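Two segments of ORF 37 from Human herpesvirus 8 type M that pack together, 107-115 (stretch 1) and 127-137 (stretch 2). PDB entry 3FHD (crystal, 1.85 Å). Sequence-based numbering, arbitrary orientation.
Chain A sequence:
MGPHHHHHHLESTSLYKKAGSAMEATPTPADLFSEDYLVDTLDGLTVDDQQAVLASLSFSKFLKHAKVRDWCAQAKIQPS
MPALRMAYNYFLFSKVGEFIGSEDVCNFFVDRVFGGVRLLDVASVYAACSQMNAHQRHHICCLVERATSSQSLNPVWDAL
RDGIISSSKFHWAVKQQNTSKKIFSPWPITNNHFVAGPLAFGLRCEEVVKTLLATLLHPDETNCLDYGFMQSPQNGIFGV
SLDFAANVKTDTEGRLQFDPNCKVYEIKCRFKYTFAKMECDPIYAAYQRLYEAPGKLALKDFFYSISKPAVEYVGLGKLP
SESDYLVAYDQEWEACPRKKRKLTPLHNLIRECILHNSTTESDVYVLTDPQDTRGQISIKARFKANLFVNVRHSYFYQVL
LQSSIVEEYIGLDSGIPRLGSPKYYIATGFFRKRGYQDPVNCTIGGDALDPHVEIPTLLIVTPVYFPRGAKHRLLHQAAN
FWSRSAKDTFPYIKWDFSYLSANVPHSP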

ATOM      1  N   ASN A 107       8.330 -24.902   1.833  1.00 18.48           N
ATOM      2  CA  ASN A 107       8.588 -25.995   0.898  1.00 18.36           C
ATOM      3  C   ASN A 107       9.539 -25.571  -0.202  1.00 18.01           C
ATOM      4  O   ASN A 107      10.427 -26.328  -0.560  1.00 17.09           O
ATOM      5  N   PHE A 108       9.332 -24.361  -0.726  1.00 17.28           N
ATOM      6  CA  PHE A 108      10.169 -23.828  -1.809  1.00 18.18           C
ATOM      7  C   PHE A 108      11.636 -23.619  -1.404  1.00 17.63           C
ATOM      8  O   PHE A 108      12.543 -24.004  -2.155  1.00 18.69           O
ATOM      9  N   PHE A 109      11.868 -23.010  -0.239  1.00 16.50           N
ATOM     10  CA  PHE A 109      13.212 -22.869   0.286  1.00 15.65           C
ATOM     11  C   PHE A 109      13.866 -24.224   0.384  1.00 16.84           C
ATOM     12  O   PHE A 109      14.933 -24.456  -0.186  1.00 16.44           O
ATOM     13  N   VAL A 110      13.224 -25.129   1.112  1.00 16.96           N
ATOM     14  CA  VAL A 110      13.810 -26.461   1.323  1.00 18.23           C
ATOM     15  C   VAL A 110      14.116 -27.185  -0.004  1.00 19.14           C
ATOM     16  O   VAL A 110      15.238 -27.675  -0.214  1.00 19.73           O
ATOM     17  N   ASP A 111      13.152 -27.219  -0.919  1.00 20.47           N
ATOM     18  CA  ASP A 111      13.341 -27.942  -2.177  1.00 21.90           C
ATOM     19  C   ASP A 111      14.230 -27.259  -3.233  1.00 21.67           C
ATOM     20  O   ASP A 111      14.987 -27.936  -3.931  1.00 21.20           O
ATOM     21  N   ARG A 112      14.109 -25.943  -3.393  1.00 21.66           N
ATOM     22  CA  ARG A 112      14.742 -25.257  -4.520  1.00 21.77           C
ATOM     23  C   ARG A 112      15.946 -24.415  -4.105  1.00 21.12           C
ATOM     24  O   ARG A 112      16.786 -24.080  -4.933  1.00 21.35           O
ATOM     25  N   VAL A 113      16.009 -24.042  -2.838  1.00 20.27           N
ATOM     26  CA  VAL A 113      17.082 -23.155  -2.377  1.00 19.35           C
ATOM     27  C   VAL A 113      18.105 -23.943  -1.547  1.00 18.90           C
ATOM     28  O   VAL A 113      19.290 -23.629  -1.596  1.00 18.31           O
ATOM     29  N   PHE A 114      17.641 -24.944  -0.791  1.00 18.03           N
ATOM     30  CA  PHE A 114      18.495 -25.644   0.192  1.00 18.64           C
ATOM     31  C   PHE A 114      18.932 -27.022  -0.293  1.00 18.30           C
ATOM     32  O   PHE A 114      19.470 -27.801   0.489  1.00 18.95           O
ATOM     33  N   GLY A 115      18.678 -27.337  -1.558  1.00 18.33           N
ATOM     34  CA  GLY A 115      19.064 -28.622  -2.129  1.00 19.66           C
ATOM     35  C   GLY A 115      18.321 -29.811  -1.549  1.00 20.16           C
ATOM     36  O   GLY A 115      18.772 -30.931  -1.693  1.00 20.57           O
ATOM     37  N   ALA A 127      23.745 -18.612   4.043  1.00 15.15           N
ATOM     38  CA  ALA A 127      24.595 -18.959   2.910  1.00 15.13           C
ATOM     39  C   ALA A 127      23.747 -19.377   1.684  1.00 14.80           C
ATOM     40  O   ALA A 127      23.955 -18.885   0.581  1.00 13.84           O
ATOM     41  N   ALA A 128      22.779 -20.253   1.904  1.00 15.02           N
ATOM     42  CA  ALA A 128      21.891 -20.729   0.828  1.00 14.91           C
ATOM     43  C   ALA A 128      21.045 -19.584   0.248  1.00 14.28           C
ATOM     44  O   ALA A 128      20.843 -19.496  -0.982  1.00 13.11           O
ATOM     45  N   CYS A 129      20.531 -18.729   1.131  1.00 14.87           N
ATOM     46  CA  CYS A 129      19.824 -17.511   0.695  1.00 15.38           C
ATOM     47  C   CYS A 129      20.733 -16.566  -0.079  1.00 15.31           C
ATOM     48  O   CYS A 129      20.307 -15.971  -1.062  1.00 13.95           O
ATOM     49  N   SER A 130      22.000 -16.456   0.342  1.00 15.66           N
ATOM     50  CA  SER A 130      22.956 -15.634  -0.384  1.00 16.53           C
ATOM     51  C   SER A 130      23.178 -16.111  -1.822  1.00 16.44           C
ATOM     52  O   SER A 130      23.635 -15.330  -2.681  1.00 16.43           O
ATOM     53  N   GLN A 131      22.878 -17.388  -2.075  1.00 16.09           N
ATOM     54  CA  GLN A 131      23.135 -18.036  -3.372  1.00 15.55           C
ATOM     55  C   GLN A 131      21.891 -18.058  -4.286  1.00 16.27           C
ATOM     56  O   GLN A 131      21.938 -18.591  -5.406  1.00 15.20           O
ATOM     57  N   MET A 132      20.784 -17.478  -3.817  1.00 16.31           N
ATOM     58  CA  MET A 132      19.554 -17.402  -4.628  1.00 18.37           C
ATOM     59  C   MET A 132      19.713 -16.449  -5.809  1.00 17.99           C
ATOM     60  O   MET A 132      20.426 -15.478  -5.712  1.00 18.36           O
ATOM     61  N   ASN A 133      19.049 -16.742  -6.922  1.00 19.10           N
ATOM     62  CA  ASN A 133      18.961 -15.788  -8.022  1.00 20.50           C
ATOM     63  C   ASN A 133      17.708 -14.889  -7.854  1.00 21.01           C
ATOM     64  O   ASN A 133      16.901 -15.123  -6.939  1.00 20.61           O
ATOM     65  N   ALA A 134      17.575 -13.869  -8.711  1.00 21.01           N
ATOM     66  CA  ALA A 134      16.518 -12.856  -8.554  1.00 20.95           C
ATOM     67  C   ALA A 134      15.146 -13.474  -8.826  1.00 20.77           C
ATOM     68  O   ALA A 134      14.150 -13.039  -8.226  1.00 19.45           O
ATOM     69  N   HIS A 135      15.089 -14.473  -9.714  1.00 20.66           N
ATOM     70  CA  HIS A 135      13.827 -15.185  -9.998  1.00 21.30           C
ATOM     71  C   HIS A 135      13.316 -16.053  -8.830  1.00 20.18           C
ATOM     72  O   HIS A 135      12.100 -16.094  -8.566  1.00 18.65           O
ATOM     73  N   GLN A 136      14.236 -16.683  -8.110  1.00 17.78           N
ATOM     74  CA  GLN A 136      13.910 -17.359  -6.841  1.00 17.09           C
ATOM     75  C   GLN A 136      13.415 -16.404  -5.748  1.00 16.42           C
ATOM     76  O   GLN A 136      12.476 -16.729  -5.028  1.00 16.20           O
ATOM     77  N   ARG A 137      14.055 -15.238  -5.619  1.00 15.22           N
ATOM     78  CA  ARG A 137      13.625 -14.280  -4.619  1.00 15.28           C
ATOM     79  C   ARG A 137      12.227 -13.771  -4.998  1.00 14.97           C
ATOM     80  O   ARG A 137      11.332 -13.655  -4.153  1.00 15.45           O
TER

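V113 lies at the apolar centre of the contact. Its CA-to-CB bond points toward stretch 2, and chi1 is t. CG1 packs between the end of the first helix and M132 in the turn. There V113 CG1 lies 3.5 Å from M132 CG and 4.2 Å from A128 CB. V113 CG1 is also 3.5 Å from the backbone atom A128 O.

A128 also points toward its partner stretch. Its methyl group meets a second residue, F114, with F114 CD1 3.5 Å from A128 CB. F114 leaves its backbone sideways, but its m rotamer brings the ring nearer to stretch 2. C129 SG lies near the plane of that ring, at its edge, 4.4 Å from F114 CE1.

Two sulfur atoms approach the F109 ring. F109 is also m, and its CA-to-CB bond is sideways, but the ring end comes nearer, and CE1 makes the contacts. F109 CE1 is 3.8 Å from C129 SG and 4.2 Å from M132 SD. Both sulfurs sit oblique to the ring. C129 is m. M132 leaves its backbone sideways, with chi angles m, t, p, but its end comes nearer to stretch 1.

F108, a t rotamer, points toward stretch 2, where its ring meets Q136 of the second helix. F108 CE2 is 4.0 Å from Q136 O and 4.3 Å from Q136 CB. Q136 points toward stretch 1 with chi1 m and chi2 t. Q136 NE2 comes to 3.7 Å from R112 O, without a hydrogen bond. Q136 OE1 accepts from N133 N at 3.1 Å. In return, Q136 N donates to N133 OD1 at 2.9 Å, capping the helix. R112 starts toward stretch 2, but its end leads away.

No direct hydrogen bond joins the stretches. One water bridges them, its oxygen donating to V113 O at 2.7 Å and to A128 O at 2.6 Å.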

ATOM      1  CB  ASN A 107       7.299 -26.514   0.267  1.00 18.93           C
ATOM      2  CG  ASN A 107       6.483 -27.365   1.228  1.00 19.83           C
ATOM      3  OD1 ASN A 107       6.998 -27.861   2.220  1.00 22.67           O
ATOM      4  ND2 ASN A 107       5.197 -27.532   0.927  1.00 21.29           N
ATOM      5  CB  PHE A 108       9.596 -22.534  -2.395  1.00 18.15           C
ATOM      6  CG  PHE A 108      10.350 -22.038  -3.634  1.00 19.20           C
ATOM      7  CD1 PHE A 108      10.039 -22.539  -4.911  1.00 21.47           C
ATOM      8  CD2 PHE A 108      11.368 -21.091  -3.517  1.00 20.51           C
ATOM      9  CE1 PHE A 108      10.737 -22.092  -6.050  1.00 21.94           C
ATOM     10  CE2 PHE A 108      12.075 -20.645  -4.641  1.00 20.56           C
ATOM     11  CZ  PHE A 108      11.758 -21.140  -5.914  1.00 20.56           C
ATOM     12  CB  PHE A 109      13.193 -22.250   1.696  1.00 15.54           C
ATOM     13  CG  PHE A 109      13.166 -20.735   1.716  1.00 14.82           C
ATOM     14  CD1 PHE A 109      14.305 -19.993   1.395  1.00 15.45           C
ATOM     15  CD2 PHE A 109      11.994 -20.051   2.104  1.00 13.21           C
ATOM     16  CE1 PHE A 109      14.253 -18.583   1.431  1.00 16.73           C
ATOM     17  CE2 PHE A 109      11.942 -18.653   2.156  1.00 15.48           C
ATOM     18  CZ  PHE A 109      13.054 -17.922   1.824  1.00 15.18           C
ATOM     19  CB  VAL A 110      12.974 -27.308   2.312  1.00 18.19           C
ATOM     20  CG1 VAL A 110      13.470 -28.768   2.375  1.00 17.87           C
ATOM     21  CG2 VAL A 110      13.015 -26.688   3.706  1.00 19.08           C
ATOM     22  CB  ASP A 111      11.994 -28.266  -2.817  1.00 23.07           C
ATOM     23  CG  ASP A 111      11.139 -29.198  -1.968  1.00 27.42           C
ATOM     24  OD1 ASP A 111      11.681 -30.147  -1.361  1.00 33.52           O
ATOM     25  OD2 ASP A 111       9.908 -28.987  -1.927  1.00 33.50           O
ATOM     26  CB  ARG A 112      13.733 -24.354  -5.243  1.00 22.17           C
ATOM     27  CG  ARG A 112      12.543 -25.083  -5.894  1.00 26.21           C
ATOM     28  CD  ARG A 112      13.033 -26.037  -6.983  1.00 30.76           C
ATOM     29  NE  ARG A 112      12.141 -27.179  -7.149  1.00 35.26           N
ATOM     30  CZ  ARG A 112      12.444 -28.261  -7.860  1.00 38.14           C
ATOM     31  NH1 ARG A 112      11.557 -29.246  -7.968  1.00 40.61           N
ATOM     32  NH2 ARG A 112      13.628 -28.361  -8.473  1.00 37.68           N
ATOM     33  CB  VAL A 113      16.529 -21.902  -1.597  1.00 20.22           C
ATOM     34  CG1 VAL A 113      17.663 -20.953  -1.095  1.00 18.69           C
ATOM     35  CG2 VAL A 113      15.520 -21.109  -2.442  1.00 18.46           C
ATOM     36  CB  PHE A 114      17.802 -25.828   1.558  1.00 17.96           C
ATOM     37  CG  PHE A 114      17.387 -24.551   2.255  1.00 18.24           C
ATOM     38  CD1 PHE A 114      17.882 -23.297   1.878  1.00 16.05           C
ATOM     39  CD2 PHE A 114      16.543 -24.632   3.373  1.00 17.85           C
ATOM     40  CE1 PHE A 114      17.482 -22.130   2.555  1.00 18.28           C
ATOM     41  CE2 PHE A 114      16.141 -23.470   4.070  1.00 17.92           C
ATOM     42  CZ  PHE A 114      16.598 -22.229   3.665  1.00 18.14           C
ATOM     43  CB  ALA A 127      25.586 -20.026   3.291  1.00 15.42           C
ATOM     44  CB  ALA A 128      20.991 -21.857   1.341  1.00 14.39           C
ATOM     45  CB  CYS A 129      19.166 -16.799   1.875  1.00 15.30           C
ATOM     46  SG  CYS A 129      17.774 -17.750   2.492  1.00 18.86           S
ATOM     47  CB  SER A 130      24.297 -15.596   0.353  1.00 16.75           C
ATOM     48  OG  SER A 130      25.081 -14.542  -0.177  1.00 24.61           O
ATOM     49  CB  GLN A 131      23.675 -19.462  -3.137  1.00 15.79           C
ATOM     50  CG  GLN A 131      25.086 -19.512  -2.556  1.00 14.50           C
ATOM     51  CD  GLN A 131      25.440 -20.868  -1.933  1.00 17.51           C
ATOM     52  OE1 GLN A 131      24.911 -21.909  -2.331  1.00 17.78           O
ATOM     53  NE2 GLN A 131      26.350 -20.854  -0.953  1.00 17.06           N
ATOM     54  CB  MET A 132      18.356 -16.921  -3.796  1.00 17.48           C
ATOM     55  CG  MET A 132      17.984 -17.800  -2.633  1.00 20.64           C
ATOM     56  SD  MET A 132      16.655 -17.039  -1.643  1.00 20.61           S
ATOM     57  CE  MET A 132      15.272 -17.306  -2.761  1.00 21.00           C
ATOM     58  CB  ASN A 133      19.014 -16.499  -9.377  1.00 21.00           C
ATOM     59  CG  ASN A 133      17.889 -17.506  -9.577  1.00 21.25           C
ATOM     60  OD1 ASN A 133      16.717 -17.189  -9.441  1.00 21.46           O
ATOM     61  ND2 ASN A 133      18.247 -18.712  -9.981  1.00 24.10           N
ATOM     62  CB  ALA A 134      16.782 -11.634  -9.493  1.00 21.36           C
ATOM     63  CB  HIS A 135      13.876 -15.929 -11.339  1.00 23.42           C
ATOM     64  CG  HIS A 135      14.279 -15.034 -12.468  1.00 29.22           C
ATOM     65  ND1 HIS A 135      13.464 -14.019 -12.934  1.00 33.97           N
ATOM     66  CD2 HIS A 135      15.441 -14.930 -13.157  1.00 33.22           C
ATOM     67  CE1 HIS A 135      14.096 -13.350 -13.883  1.00 33.28           C
ATOM     68  NE2 HIS A 135      15.296 -13.884 -14.038  1.00 36.48           N
ATOM     69  CB  GLN A 136      15.099 -18.178  -6.332  1.00 17.39           C
ATOM     70  CG  GLN A 136      15.387 -19.363  -7.275  1.00 17.02           C
ATOM     71  CD  GLN A 136      16.712 -20.048  -7.018  1.00 19.63           C
ATOM     72  OE1 GLN A 136      17.661 -19.454  -6.478  1.00 19.13           O
ATOM     73  NE2 GLN A 136      16.785 -21.312  -7.412  1.00 21.24           N
ATOM     74  CB  ARG A 137      14.633 -13.135  -4.500  1.00 15.30           C
ATOM     75  CG  ARG A 137      15.949 -13.540  -3.820  1.00 16.00           C
ATOM     76  CD  ARG A 137      16.781 -12.309  -3.362  1.00 17.05           C
ATOM     77  NE  ARG A 137      17.150 -11.444  -4.486  1.00 19.13           N
ATOM     78  CZ  ARG A 137      18.167 -11.624  -5.318  1.00 24.19           C
ATOM     79  NH1 ARG A 137      18.990 -12.665  -5.194  1.00 22.98           N
ATOM     80  NH2 ARG A 137      18.364 -10.742  -6.293  1.00 26.16           N
TER
HETATM   81  O   HOH W   1      20.841 -21.628  -2.523  1.00 24.20           O